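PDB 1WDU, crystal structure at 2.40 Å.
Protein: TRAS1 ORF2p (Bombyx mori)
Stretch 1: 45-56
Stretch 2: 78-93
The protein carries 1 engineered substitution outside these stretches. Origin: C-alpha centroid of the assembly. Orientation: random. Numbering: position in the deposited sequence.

Stretch 1 (45-56) KAAIALIQEPYV
Stretch 2, residues 78-93: DGTVKAAIAVFDHDLD

The two stretches of TRAS1 ORF2p pair as antiparallel strands, N-to-C directions 159° apart and axes 4.6 Å apart at closest approach. The register pairs Ile 48 with Val 87, Ala 49 with Ala 86, Leu 50 with Ile 85, Ile 51 with Ala 84 and Gln 52 with Ala 83, at CA-CA distances of 4.3 to 5.1 Å. Two pairs exchange reciprocal hydrogen bonds: Ala 49 N to Ala 86 O and Ala 86 N to Ala 49 O, both 2.9 Å, then Ile 51 N to Ala 84 O (2.9 Å) and Ala 84 N to Ile 51 O (3.0 Å), so all four residues have amide and carbonyl satisfied across the pair. The ladder runs on past both ends. Glu 53, at phi/psi 57/53, still gives its N to Lys 82 O at 2.7 Å; Ala 47 O accepts Phe 88 N at 2.9 Å and, weakly, Asp 89 N at 3.4 Å. CA-H...O contacts supplement the ladder, the shortest from Gln 52 CA to Lys 82 O at 3.2 Å.

Buried apolar side chains line most of both faces, in van der Waals contact. On one, Ile 48 (chi1 m, chi2 m) sets CD1 3.8 Å from Val 87 CG2 and 4.0 Å from Leu 92 CD2, while Leu 50 (m, t) brings CD2 to 4.1 Å from Ile 85 CG1 (Ile 85 m, t). Gln 52 (m, p) folds back so that NE2 weakly bonds Leu 50 O at 3.1 Å; NE2 also bonds elsewhere in the structure. On the other, Ala 86 CB lies 4.0 Å from both Ala 49 CB and Ile 51 CD1 (Ile 51 m, t). Phe 88 (m, chi2 89°) turns its ring edge to Ala 49, CE1 to CB 3.4 Å. Beyond the strands, Pro 54 CD packs 3.0 Å from Val 81 O.

Asp 78 OD1 accepts Thr 80 N and OG1; Asp 89 OD2 accepts Asp 91 N and Leu 92 N.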

# COMPACT_ATOMS: atom_id res chain seq x y z
N LYS A 45 12.95 -7.94 -8.82
CA LYS A 45 12.21 -9.19 -8.99
C LYS A 45 11.09 -9.21 -7.95
O LYS A 45 10.95 -10.16 -7.17
CB LYS A 45 13.15 -10.40 -8.83
CG LYS A 45 13.93 -10.73 -10.10
CD LYS A 45 15.03 -11.77 -9.86
CE LYS A 45 16.16 -11.20 -9.01
NZ LYS A 45 17.27 -12.19 -8.80
N ALA A 46 10.31 -8.14 -7.95
CA ALA A 46 9.20 -8.00 -7.02
C ALA A 46 8.00 -8.81 -7.50
O ALA A 46 7.81 -9.01 -8.69
CB ALA A 46 8.82 -6.53 -6.90
N ALA A 47 7.19 -9.28 -6.56
CA ALA A 47 6.01 -10.05 -6.90
C ALA A 47 4.78 -9.15 -6.89
O ALA A 47 3.86 -9.35 -7.67
CB ALA A 47 5.82 -11.19 -5.92
N ILE A 48 4.80 -8.15 -6.00
CA ILE A 48 3.68 -7.24 -5.83
C ILE A 48 4.04 -5.75 -5.74
O ILE A 48 5.13 -5.37 -5.30
CB ILE A 48 2.91 -7.58 -4.51
CG1 ILE A 48 2.46 -9.05 -4.51
CG2 ILE A 48 1.72 -6.63 -4.34
CD1 ILE A 48 1.30 -9.34 -5.42
N ALA A 49 3.10 -4.92 -6.16
CA ALA A 49 3.27 -3.48 -6.06
C ALA A 49 1.94 -2.91 -5.55
O ALA A 49 0.88 -3.18 -6.12
CB ALA A 49 3.64 -2.88 -7.40
N LEU A 50 2.00 -2.17 -4.44
CA LEU A 50 0.82 -1.52 -3.87
C LEU A 50 0.96 -0.06 -4.33
O LEU A 50 1.76 0.70 -3.78
CB LEU A 50 0.82 -1.63 -2.35
CG LEU A 50 0.91 -3.06 -1.79
CD1 LEU A 50 0.97 -3.01 -0.28
CD2 LEU A 50 -0.28 -3.89 -2.24
N ILE A 51 0.17 0.29 -5.34
CA ILE A 51 0.22 1.61 -5.96
C ILE A 51 -0.88 2.59 -5.60
O ILE A 51 -2.00 2.20 -5.27
CB ILE A 51 0.17 1.46 -7.50
CG1 ILE A 51 1.20 0.42 -7.96
CG2 ILE A 51 0.44 2.80 -8.17
CD1 ILE A 51 0.95 -0.06 -9.38
N GLN A 52 -0.54 3.88 -5.70
CA GLN A 52 -1.49 4.96 -5.48
C GLN A 52 -1.24 5.96 -6.59
O GLN A 52 -0.09 6.18 -6.98
CB GLN A 52 -1.27 5.67 -4.13
CG GLN A 52 -1.43 4.77 -2.92
CD GLN A 52 -0.19 3.95 -2.68
OE1 GLN A 52 0.91 4.50 -2.64
NE2 GLN A 52 -0.35 2.64 -2.52
N GLU A 53 -2.31 6.55 -7.10
CA GLU A 53 -2.21 7.56 -8.15
C GLU A 53 -1.47 7.09 -9.40
O GLU A 53 -0.52 7.73 -9.85
CB GLU A 53 -1.49 8.79 -7.59
CG GLU A 53 -2.16 9.43 -6.40
CD GLU A 53 -3.17 10.47 -6.79
OE1 GLU A 53 -4.30 10.11 -7.21
OE2 GLU A 53 -2.84 11.67 -6.68
N PRO A 54 -1.90 5.97 -9.99
CA PRO A 54 -1.22 5.51 -11.20
C PRO A 54 -1.63 6.39 -12.38
O PRO A 54 -2.67 7.05 -12.33
CB PRO A 54 -1.72 4.08 -11.35
CG PRO A 54 -3.13 4.20 -10.87
CD PRO A 54 -2.99 5.05 -9.62
N TYR A 55 -0.82 6.42 -13.42
CA TYR A 55 -1.15 7.22 -14.58
C TYR A 55 -2.15 6.47 -15.45
O TYR A 55 -1.95 5.28 -15.74
CB TYR A 55 0.11 7.56 -15.37
CG TYR A 55 -0.15 7.99 -16.80
CD1 TYR A 55 -0.10 7.06 -17.84
CD2 TYR A 55 -0.49 9.31 -17.10
CE1 TYR A 55 -0.37 7.44 -19.15
CE2 TYR A 55 -0.78 9.69 -18.41
CZ TYR A 55 -0.71 8.75 -19.43
OH TYR A 55 -1.00 9.12 -20.72
N VAL A 56 -3.22 7.15 -15.85
CA VAL A 56 -4.24 6.52 -16.68
C VAL A 56 -4.67 5.17 -16.11
O VAL A 56 -5.55 5.09 -15.25
CB VAL A 56 -3.73 6.34 -18.14
CG1 VAL A 56 -4.61 5.36 -18.90
CG2 VAL A 56 -3.71 7.68 -18.85
N ASP A 78 -13.28 10.92 -15.46
CA ASP A 78 -12.17 11.21 -16.37
C ASP A 78 -11.18 10.05 -16.46
O ASP A 78 -10.12 10.18 -17.08
CB ASP A 78 -11.44 12.48 -15.93
CG ASP A 78 -11.03 12.43 -14.48
OD1 ASP A 78 -10.41 11.44 -14.06
OD2 ASP A 78 -11.34 13.40 -13.74
N GLY A 79 -11.53 8.92 -15.86
CA GLY A 79 -10.66 7.75 -15.90
C GLY A 79 -9.66 7.65 -14.76
O GLY A 79 -8.87 6.70 -14.71
N THR A 80 -9.71 8.60 -13.83
CA THR A 80 -8.80 8.63 -12.68
C THR A 80 -8.93 7.46 -11.70
O THR A 80 -10.00 7.20 -11.16
CB THR A 80 -8.95 9.96 -11.89
OG1 THR A 80 -8.11 10.96 -12.49
CG2 THR A 80 -8.54 9.79 -10.43
N VAL A 81 -7.81 6.78 -11.49
CA VAL A 81 -7.73 5.66 -10.57
C VAL A 81 -6.78 6.10 -9.47
O VAL A 81 -5.64 6.48 -9.73
CB VAL A 81 -7.17 4.41 -11.28
CG1 VAL A 81 -7.06 3.26 -10.29
CG2 VAL A 81 -8.09 4.02 -12.45
N LYS A 82 -7.26 6.08 -8.23
CA LYS A 82 -6.44 6.52 -7.11
C LYS A 82 -5.59 5.43 -6.49
O LYS A 82 -4.56 5.72 -5.89
CB LYS A 82 -7.35 7.16 -6.06
CG LYS A 82 -8.24 8.24 -6.66
CD LYS A 82 -9.12 8.91 -5.63
CE LYS A 82 -10.08 9.89 -6.30
NZ LYS A 82 -11.03 10.45 -5.31
N ALA A 83 -6.00 4.18 -6.65
CA ALA A 83 -5.25 3.06 -6.09
C ALA A 83 -5.31 1.81 -6.96
O ALA A 83 -6.28 1.57 -7.68
CB ALA A 83 -5.75 2.75 -4.70
N ALA A 84 -4.25 1.02 -6.91
CA ALA A 84 -4.19 -0.20 -7.69
C ALA A 84 -3.18 -1.17 -7.12
O ALA A 84 -2.30 -0.80 -6.34
CB ALA A 84 -3.85 0.12 -9.13
N ILE A 85 -3.33 -2.42 -7.50
CA ILE A 85 -2.41 -3.45 -7.06
C ILE A 85 -1.89 -4.19 -8.29
O ILE A 85 -2.66 -4.75 -9.07
CB ILE A 85 -3.11 -4.42 -6.09
CG1 ILE A 85 -3.48 -3.67 -4.80
CG2 ILE A 85 -2.19 -5.59 -5.79
CD1 ILE A 85 -4.23 -4.50 -3.76
N ALA A 86 -0.58 -4.16 -8.48
CA ALA A 86 0.04 -4.83 -9.62
C ALA A 86 0.68 -6.14 -9.17
O ALA A 86 1.44 -6.19 -8.20
CB ALA A 86 1.10 -3.94 -10.25
N VAL A 87 0.36 -7.21 -9.88
CA VAL A 87 0.93 -8.51 -9.57
C VAL A 87 1.86 -8.89 -10.72
O VAL A 87 1.41 -9.14 -11.84
CB VAL A 87 -0.18 -9.58 -9.43
CG1 VAL A 87 0.45 -10.92 -9.07
CG2 VAL A 87 -1.17 -9.16 -8.33
N PHE A 88 3.16 -8.89 -10.45
CA PHE A 88 4.15 -9.23 -11.46
C PHE A 88 4.41 -10.74 -11.51
O PHE A 88 4.89 -11.26 -12.51
CB PHE A 88 5.46 -8.48 -11.21
CG PHE A 88 5.30 -6.99 -11.11
CD1 PHE A 88 5.01 -6.38 -9.89
CD2 PHE A 88 5.36 -6.20 -12.26
CE1 PHE A 88 4.79 -5.00 -9.81
CE2 PHE A 88 5.13 -4.83 -12.19
CZ PHE A 88 4.85 -4.23 -10.96
N ASP A 89 4.10 -11.43 -10.41
CA ASP A 89 4.30 -12.86 -10.35
C ASP A 89 3.20 -13.52 -11.18
O ASP A 89 2.03 -13.53 -10.79
CB ASP A 89 4.27 -13.34 -8.90
CG ASP A 89 4.55 -14.82 -8.75
OD1 ASP A 89 5.15 -15.22 -7.74
OD2 ASP A 89 4.16 -15.60 -9.65
N HIS A 90 3.59 -14.06 -12.33
CA HIS A 90 2.68 -14.70 -13.27
C HIS A 90 1.88 -15.90 -12.77
O HIS A 90 0.74 -16.11 -13.21
CB HIS A 90 3.47 -15.09 -14.53
CG HIS A 90 2.63 -15.68 -15.63
ND1 HIS A 90 2.02 -16.91 -15.54
CD2 HIS A 90 2.30 -15.19 -16.85
CE1 HIS A 90 1.35 -17.16 -16.65
NE2 HIS A 90 1.50 -16.13 -17.46
N ASP A 91 2.44 -16.68 -11.84
CA ASP A 91 1.75 -17.87 -11.35
C ASP A 91 1.01 -17.73 -10.04
O ASP A 91 0.23 -18.61 -9.67
CB ASP A 91 2.73 -19.04 -11.24
CG ASP A 91 3.26 -19.49 -12.60
OD1 ASP A 91 2.45 -19.69 -13.52
OD2 ASP A 91 4.49 -19.64 -12.73
N LEU A 92 1.24 -16.63 -9.33
CA LEU A 92 0.57 -16.39 -8.06
C LEU A 92 -0.96 -16.40 -8.20
O LEU A 92 -1.51 -15.74 -9.08
CB LEU A 92 1.03 -15.04 -7.50
CG LEU A 92 0.53 -14.65 -6.11
CD1 LEU A 92 0.88 -15.76 -5.11
CD2 LEU A 92 1.18 -13.33 -5.70
N ASP A 93 -1.63 -17.15 -7.34
CA ASP A 93 -3.08 -17.23 -7.35
C ASP A 93 -3.65 -15.91 -6.82
O ASP A 93 -3.25 -15.42 -5.77
CB ASP A 93 -3.57 -18.39 -6.48
CG ASP A 93 -3.75 -19.69 -7.26
OD1 ASP A 93 -2.88 -20.00 -8.10
OD2 ASP A 93 -4.75 -20.39 -7.03